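Local coordinates for protein uronate isomerase (Caulobacter crescentus, PDB 2Q01) that catalyses the interconversion of D-glucuronate and D-fructuronate, and of D-galacturonate and D-tagaturonate, in pentose and glucuronate metabolism, at residues B[441-445]-B[446-450]; B[20-23]-B[24-28]; B[236-239]-B[240-243]. All coordinates share one frame; numbering follows the deposited sequence. Where two conformers were deposited one is given.

Overall arrangement
The three contacts illustrate how one chain uses local geometry along and at the end of helices in different settings. Contacts 1 and 2 are neighbours, with centres 11 Å apart, although they come from opposite ends of the sequence: Ala441 CB packs 3.3 Å from Thr21 O, and Ala445 CB lies 3.5 Å from Thr21 OG1. Both also touch the second subunit. Contact 3 lies apart, its centre 45 Å from each of the others, with nearest atoms about 34 Å from contact 1 and about 32 Å from contact 2, on the opposite side of the chain's centre from contact 2. None supplies a residue to the potassium site formed by Ala375, Tyr378, Leu381 and Asn411.

Contact 1. Residues B[441-445]-B[446-450]; sequences ARMVA and EHRMD
Met443 and Arg448 leave the backbone alike, CG anti to the carbonyl carbon in each (chi1 -58° and -56°), and Met443 then bends at chi2 and chi3 to lay its thioether on the guanidinium. Its CE stands over the centre of one face of the Arg448 guanidinium, 3.7 Å above the plane, while Met443 SD lies 3.4 Å from Arg448 NH2. The backbone beneath is a Schellman motif that ends the helix: with His447 at positive phi, Arg448 N bonds to Met443 O (2.7 Å) and His447 N to Val444 O (3.0 Å). Met443 O accepts a second bond from Met449 N, so two N-H groups grip one oxygen. A water donates to both Val444 O and Met449 O.

Arg442 NH1 and Arg448 NH2 come within 3.1 Å, and both form salt bridges with Glu394 OE1 of the second subunit, which would offset their like charges; Glu401 of the same chain also holds Arg442. Were Arg448 replaced by a leucine, Glu394 of the second subunit would probably lose an arginine mate, keeping Arg442, and Met443 CE the flat surface on which it rests.

Val444 CG2 meets Met449 CG at 3.8 Å, and both residues face helix 451-469, Val444 also touching Tyr24 of helix 19-30; the turn thus joins helix 425-445 to helix 451-469 beside the N-terminal helix.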
loop_
_atom_site.group_PDB
_atom_site.type_symbol
_atom_site.label_atom_id
_atom_site.label_comp_id
_atom_site.label_asym_id
_atom_site.label_seq_id
_atom_site.Cartn_x
_atom_site.Cartn_y
_atom_site.Cartn_z
ATOM N N ALA B 441 -13.667 -2.466 -18.473
ATOM C CA ALA B 441 -13.087 -2.748 -19.794
ATOM C C ALA B 441 -11.843 -3.616 -19.733
ATOM O O ALA B 441 -11.634 -4.454 -20.607
ATOM C CB ALA B 441 -12.757 -1.472 -20.494
ATOM N N ARG B 442 -11.018 -3.415 -18.704
ATOM C CA ARG B 442 -9.828 -4.240 -18.507
ATOM C C ARG B 442 -10.204 -5.647 -18.056
ATOM O O ARG B 442 -9.499 -6.605 -18.369
ATOM C CB ARG B 442 -8.880 -3.607 -17.498
ATOM C CG ARG B 442 -7.414 -3.768 -17.870
ATOM C CD ARG B 442 -6.599 -4.391 -16.751
ATOM N NE ARG B 442 -6.634 -3.614 -15.514
ATOM C CZ ARG B 442 -6.295 -4.096 -14.322
ATOM N NH1 ARG B 442 -5.895 -5.359 -14.198
ATOM N NH2 ARG B 442 -6.359 -3.316 -13.251
ATOM N N MET B 443 -11.312 -5.767 -17.323
ATOM C CA MET B 443 -11.831 -7.076 -16.926
ATOM C C MET B 443 -12.329 -7.832 -18.146
ATOM O O MET B 443 -12.124 -9.038 -18.245
ATOM C CB MET B 443 -12.958 -6.969 -15.881
ATOM C CG MET B 443 -12.595 -6.250 -14.580
ATOM S SD MET B 443 -11.129 -6.902 -13.762
ATOM C CE MET B 443 -11.852 -8.239 -12.824
ATOM N N VAL B 444 -12.981 -7.119 -19.067
ATOM C CA VAL B 444 -13.489 -7.720 -20.302
ATOM C C VAL B 444 -12.359 -8.078 -21.275
ATOM O O VAL B 444 -12.355 -9.177 -21.835
ATOM C CB VAL B 444 -14.548 -6.830 -20.979
ATOM C CG1 VAL B 444 -15.008 -7.434 -22.304
ATOM C CG2 VAL B 444 -15.737 -6.655 -20.066
ATOM N N ALA B 445 -11.396 -7.169 -21.442
ATOM C CA ALA B 445 -10.250 -7.372 -22.343
ATOM C C ALA B 445 -9.339 -8.515 -21.913
ATOM O O ALA B 445 -8.754 -9.192 -22.753
ATOM C CB ALA B 445 -9.449 -6.088 -22.476
ATOM N N GLU B 446 -9.220 -8.726 -20.603
ATOM C CA GLU B 446 -8.442 -9.838 -20.056
ATOM C C GLU B 446 -9.327 -11.055 -19.758
ATOM O O GLU B 446 -8.863 -12.038 -19.178
ATOM C CB GLU B 446 -7.687 -9.408 -18.796
ATOM C CG GLU B 446 -6.662 -8.294 -19.012
ATOM C CD GLU B 446 -5.781 -8.047 -17.792
ATOM O OE1 GLU B 446 -4.880 -7.183 -17.875
ATOM O OE2 GLU B 446 -5.979 -8.714 -16.753
ATOM N N HIS B 447 -10.594 -10.975 -20.166
ATOM C CA HIS B 447 -11.571 -12.085 -20.096
ATOM C C HIS B 447 -11.828 -12.568 -18.664
ATOM O O HIS B 447 -12.049 -13.759 -18.416
ATOM C CB HIS B 447 -11.179 -13.250 -21.026
ATOM C CG HIS B 447 -10.572 -12.810 -22.324
ATOM N ND1 HIS B 447 -11.300 -12.193 -23.318
ATOM C CD2 HIS B 447 -9.299 -12.882 -22.778
ATOM C CE1 HIS B 447 -10.504 -11.914 -24.334
ATOM N NE2 HIS B 447 -9.286 -12.322 -24.031
ATOM N N ARG B 448 -11.788 -11.621 -17.733
ATOM C CA ARG B 448 -12.055 -11.873 -16.324
ATOM C C ARG B 448 -13.527 -11.636 -16.053
ATOM O O ARG B 448 -14.037 -11.973 -14.983
ATOM C CB ARG B 448 -11.209 -10.948 -15.450
ATOM C CG ARG B 448 -9.724 -11.050 -15.705
ATOM C CD ARG B 448 -8.948 -10.757 -14.450
ATOM N NE ARG B 448 -8.600 -9.356 -14.295
ATOM C CZ ARG B 448 -8.186 -8.818 -13.156
ATOM N NH1 ARG B 448 -8.088 -9.558 -12.059
ATOM N NH2 ARG B 448 -7.890 -7.529 -13.111
ATOM N N MET B 449 -14.194 -11.032 -17.030
ATOM C CA MET B 449 -15.636 -10.888 -17.015
ATOM C C MET B 449 -16.188 -10.813 -18.438
ATOM O O MET B 449 -15.502 -10.386 -19.371
ATOM C CB MET B 449 -16.053 -9.692 -16.138
ATOM C CG MET B 449 -16.580 -8.451 -16.814
ATOM S SD MET B 449 -16.982 -7.160 -15.616
ATOM C CE MET B 449 -17.106 -8.091 -14.090
ATOM N N ASP B 450 -17.425 -11.267 -18.597
ATOM C CA ASP B 450 -18.108 -11.211 -19.873
ATOM C C ASP B 450 -18.662 -9.811 -20.086
ATOM O O ASP B 450 -18.984 -9.117 -19.123
ATOM C CB ASP B 450 -19.226 -12.254 -19.911
ATOM C CG ASP B 450 -18.694 -13.686 -19.981
ATOM O OD1 ASP B 450 -17.567 -13.892 -20.488
ATOM O OD2 ASP B 450 -19.406 -14.614 -19.542
HETATM O O HOH W 1 -14.542 -11.083 -21.876
#

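Contact 2. Residues B[20-23]-B[24-28]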
loop_
_atom_site.group_PDB
_atom_site.type_symbol
_atom_site.label_atom_id
_atom_site.label_comp_id
_atom_site.label_asym_id
_atom_site.label_seq_id
_atom_site.Cartn_x
_atom_site.Cartn_y
_atom_site.Cartn_z
ATOM N N ALA B 20 -8.052 -1.969 -27.769
ATOM C CA ALA B 20 -9.090 -2.969 -27.491
ATOM C C ALA B 20 -9.816 -2.683 -26.174
ATOM O O ALA B 20 -11.045 -2.789 -26.104
ATOM C CB ALA B 20 -8.504 -4.377 -27.482
ATOM N N THR B 21 -9.048 -2.320 -25.145
ATOM C CA THR B 21 -9.594 -1.957 -23.837
ATOM C C THR B 21 -10.364 -0.636 -23.921
ATOM O O THR B 21 -11.502 -0.543 -23.452
ATOM C CB THR B 21 -8.488 -1.882 -22.763
ATOM O OG1 THR B 21 -7.696 -3.073 -22.812
ATOM C CG2 THR B 21 -9.089 -1.762 -21.374
ATOM N N ARG B 22 -9.747 0.358 -24.561
ATOM C CA ARG B 22 -10.336 1.680 -24.764
ATOM C C ARG B 22 -11.705 1.635 -25.426
ATOM O O ARG B 22 -12.608 2.386 -25.044
ATOM C CB ARG B 22 -9.373 2.552 -25.584
ATOM C CG ARG B 22 -9.914 3.905 -26.034
ATOM C CD ARG B 22 -8.788 4.815 -26.499
ATOM N NE ARG B 22 -8.053 5.360 -25.363
ATOM C CZ ARG B 22 -7.379 6.507 -25.371
ATOM N NH1 ARG B 22 -7.335 7.256 -26.467
ATOM N NH2 ARG B 22 -6.750 6.909 -24.273
ATOM N N SER B 23 -11.866 0.738 -26.397
ATOM C CA SER B 23 -13.115 0.642 -27.137
ATOM C C SER B 23 -14.222 -0.046 -26.350
ATOM O O SER B 23 -15.398 0.263 -26.544
ATOM C CB SER B 23 -12.913 -0.043 -28.481
ATOM O OG SER B 23 -14.010 0.251 -29.323
ATOM N N TYR B 24 -13.848 -0.976 -25.467
ATOM C CA TYR B 24 -14.810 -1.552 -24.515
ATOM C C TYR B 24 -15.240 -0.458 -23.526
ATOM O O TYR B 24 -16.430 -0.303 -23.235
ATOM C CB TYR B 24 -14.216 -2.724 -23.728
ATOM C CG TYR B 24 -14.158 -4.069 -24.431
ATOM C CD1 TYR B 24 -12.964 -4.788 -24.478
ATOM C CD2 TYR B 24 -15.293 -4.641 -25.015
ATOM C CE1 TYR B 24 -12.888 -6.028 -25.100
ATOM C CE2 TYR B 24 -15.226 -5.887 -25.645
ATOM C CZ TYR B 24 -14.016 -6.573 -25.682
ATOM O OH TYR B 24 -13.915 -7.804 -26.292
ATOM N N ALA B 25 -14.256 0.299 -23.039
ATOM C CA ALA B 25 -14.458 1.410 -22.106
ATOM C C ALA B 25 -15.412 2.454 -22.658
ATOM O O ALA B 25 -16.388 2.815 -22.000
ATOM C CB ALA B 25 -13.116 2.048 -21.743
ATOM N N ARG B 26 -15.134 2.895 -23.883
ATOM C CA ARG B 26 -15.966 3.849 -24.622
ATOM C C ARG B 26 -17.418 3.384 -24.735
ATOM O O ARG B 26 -18.349 4.179 -24.569
ATOM C CB ARG B 26 -15.365 4.068 -26.014
ATOM C CG ARG B 26 -16.028 5.145 -26.838
ATOM C CD ARG B 26 -15.539 5.134 -28.274
ATOM N NE ARG B 26 -14.153 5.583 -28.403
ATOM C CZ ARG B 26 -13.147 4.829 -28.841
ATOM N NH1 ARG B 26 -11.927 5.344 -28.929
ATOM N NH2 ARG B 26 -13.353 3.567 -29.201
ATOM N N GLY B 27 -17.597 2.094 -25.004
ATOM C CA GLY B 27 -18.920 1.492 -25.133
ATOM C C GLY B 27 -19.700 1.414 -23.836
ATOM O O GLY B 27 -20.916 1.618 -23.825
ATOM N N LEU B 28 -18.998 1.116 -22.743
ATOM C CA LEU B 28 -19.619 1.017 -21.422
ATOM C C LEU B 28 -19.994 2.392 -20.891
ATOM O O LEU B 28 -21.024 2.554 -20.232
ATOM C CB LEU B 28 -18.694 0.300 -20.434
ATOM C CG LEU B 28 -18.413 -1.185 -20.678
ATOM C CD1 LEU B 28 -17.292 -1.655 -19.803
ATOM C CD2 LEU B 28 -19.643 -2.047 -20.459
#
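Ala20 and Tyr24 open a series of i to i+4 pairs that runs through helix 19-30, an amphipathic alpha-helix near the N-terminus.

The backbone bonds vary in quality. Tyr24 N reaches Ala20 O only weakly, at 3.4 Å. The next two are firm: Ala25 N to Thr21 O is 2.9 Å, and Arg26 N to Arg22 O is 2.8 Å. Gly27 N then bonds to Ser23 O at 3.2 Å.

Packing between the turns involves the same carbonyls. Ala25 CB sits 3.4 Å from Arg22 O, and that oxygen also lies over one face of the Arg26 guanidinium, so a single carbonyl takes the amide bond of Arg26 and faces the flat head of the same residue. Ser23 OG lies at the edge of this guanidinium, near its plane. Tyr24 on Val444 and Thr21 on Ala441 set the helix against helix 425-445, whereas Ala20, Ser23, Arg26 and Gly27 lie on the exposed surface.

Among the polar side chains, Thr21 OG1 is held by Asp18, just before the segment. Two arginines one turn apart, Arg22 and Arg26, lie against each other through the aliphatic stem of Arg22. In both, CG is anti to the backbone N and the chain bends at chi3, which brings Arg26 NH1 to 3.8 Å from Arg22 CG. Their guanidinium planes are nearly perpendicular, 89° apart, and each group has its own partners: Asp12 forms a salt bridge with Arg26 NH1, while Arg22 bonds both to the preceding loop, at the carbonyls of Phe15 and Pro16, and to Ala445 O and His447 NE2 of the third subunit.

At the Tyr24 ring, CD1 lies just 3.2 Å from Ala20 O.

Contact 3. Residues B[236-239]-B[240-243]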
loop_
_atom_site.group_PDB
_atom_site.type_symbol
_atom_site.label_atom_id
_atom_site.label_comp_id
_atom_site.label_asym_id
_atom_site.label_seq_id
_atom_site.Cartn_x
_atom_site.Cartn_y
_atom_site.Cartn_z
ATOM N N ARG B 236 -32.926 11.705 18.729
ATOM C CA ARG B 236 -34.028 11.023 18.059
ATOM C C ARG B 236 -34.980 12.009 17.394
ATOM O O ARG B 236 -35.377 11.811 16.244
ATOM C CB ARG B 236 -34.793 10.138 19.034
ATOM C CG ARG B 236 -34.070 8.871 19.415
ATOM C CD ARG B 236 -34.965 7.950 20.240
ATOM N NE ARG B 236 -34.166 7.148 21.164
ATOM C CZ ARG B 236 -34.020 7.407 22.461
ATOM N NH1 ARG B 236 -34.640 8.440 23.023
ATOM N NH2 ARG B 236 -33.257 6.618 23.205
ATOM N N LEU B 237 -35.325 13.073 18.119
ATOM C CA LEU B 237 -36.207 14.118 17.607
ATOM C C LEU B 237 -35.589 14.888 16.441
ATOM O O LEU B 237 -36.293 15.266 15.503
ATOM C CB LEU B 237 -36.616 15.084 18.725
ATOM C CG LEU B 237 -37.535 14.583 19.846
ATOM C CD1 LEU B 237 -37.878 15.732 20.774
ATOM C CD2 LEU B 237 -38.810 13.919 19.321
ATOM N N ARG B 238 -34.280 15.115 16.499
ATOM C CA ARG B 238 -33.584 15.815 15.421
ATOM C C ARG B 238 -33.412 14.937 14.191
ATOM O O ARG B 238 -33.561 15.410 13.074
ATOM C CB ARG B 238 -32.238 16.383 15.888
ATOM C CG ARG B 238 -32.370 17.604 16.799
ATOM C CD ARG B 238 -33.284 18.646 16.205
ATOM N NE ARG B 238 -32.632 19.417 15.155
ATOM C CZ ARG B 238 -33.276 20.107 14.220
ATOM N NH1 ARG B 238 -32.591 20.790 13.313
ATOM N NH2 ARG B 238 -34.601 20.111 14.189
ATOM N N ARG B 239 -33.128 13.655 14.406
ATOM C CA ARG B 239 -33.060 12.692 13.318
ATOM C C ARG B 239 -34.385 12.582 12.575
ATOM O O ARG B 239 -34.396 12.528 11.344
ATOM C CB ARG B 239 -32.622 11.324 13.830
ATOM C CG ARG B 239 -31.120 11.193 13.959
ATOM C CD ARG B 239 -30.740 10.036 14.860
ATOM N NE ARG B 239 -30.980 8.747 14.222
ATOM C CZ ARG B 239 -30.026 7.991 13.681
ATOM N NH1 ARG B 239 -28.761 8.387 13.697
ATOM N NH2 ARG B 239 -30.339 6.832 13.126
ATOM N N GLN B 240 -35.487 12.568 13.327
ATOM C CA GLN B 240 -36.836 12.555 12.763
ATOM C C GLN B 240 -37.097 13.773 11.883
ATOM O O GLN B 240 -37.662 13.641 10.798
ATOM C CB GLN B 240 -37.893 12.465 13.874
ATOM C CG GLN B 240 -39.297 12.120 13.384
ATOM C CD GLN B 240 -39.317 10.920 12.445
ATOM O OE1 GLN B 240 -38.889 9.817 12.808
ATOM N NE2 GLN B 240 -39.811 11.132 11.229
ATOM N N ALA B 241 -36.673 14.944 12.357
ATOM C CA ALA B 241 -36.768 16.196 11.606
ATOM C C ALA B 241 -35.976 16.165 10.298
ATOM O O ALA B 241 -36.378 16.784 9.316
ATOM C CB ALA B 241 -36.309 17.363 12.467
ATOM N N PHE B 242 -34.853 15.449 10.298
ATOM C CA PHE B 242 -34.018 15.293 9.108
ATOM C C PHE B 242 -34.672 14.353 8.099
ATOM O O PHE B 242 -34.669 14.631 6.902
ATOM C CB PHE B 242 -32.624 14.789 9.488
ATOM C CG PHE B 242 -31.662 15.876 9.897
ATOM C CD1 PHE B 242 -31.868 16.626 11.051
ATOM C CD2 PHE B 242 -30.521 16.126 9.141
ATOM C CE1 PHE B 242 -30.971 17.618 11.438
ATOM C CE2 PHE B 242 -29.616 17.116 9.516
ATOM C CZ PHE B 242 -29.844 17.865 10.664
ATOM N N ILE B 243 -35.227 13.249 8.597
ATOM C CA ILE B 243 -36.021 12.301 7.806
ATOM C C ILE B 243 -37.185 12.998 7.097
ATOM O O ILE B 243 -37.404 12.795 5.895
ATOM C CB ILE B 243 -36.540 11.140 8.699
ATOM C CG1 ILE B 243 -35.377 10.237 9.095
ATOM C CG2 ILE B 243 -37.613 10.307 7.990
ATOM C CD1 ILE B 243 -35.604 9.473 10.356
#
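Arg238 and Phe242 make the close side of this helical turn. Phe242 sets CG anti to its carbonyl carbon (chi1 -85°), which swings the ring back so that Arg238 O lies at the ring edge, 2.9 Å from Phe242 CD1. The same carbonyl accepts the backbone bond from Phe242 N at 3.1 Å, so amide and ring edge converge on one oxygen. The Arg238 side chain, bent at chi2 and chi3, runs obliquely past the Phe242 ring, NH1 4.0 Å from Phe242 CE1, the two planes 77° apart; Arg238 NH2 passes 3.7 Å from Ala241 CB. Phe242 also meets Tyr197 edge-to-face, and Arg238 NE bonds to the carbonyl of Pro174.

Beside it, Ile243 N bonds to Arg239 O at 3.0 Å, and Ile243 CD1 touches that oxygen at 3.4 Å. The buried Arg239 turns to Asp302 on helix 281-302.

The other side is looser. Arg236, Leu237 and Gln240 are exposed, and here the backbone carries the contact, as in the bond from Gln240 N to Arg236 O at 3.0 Å.

Helix 228-244 leads into strand 249-252 and packs on helix 281-302, which leads into the adjacent parallel strand 305-308, the alternation of parallel strand and outer helix expected of the TIM-barrel clan to which the family belongs.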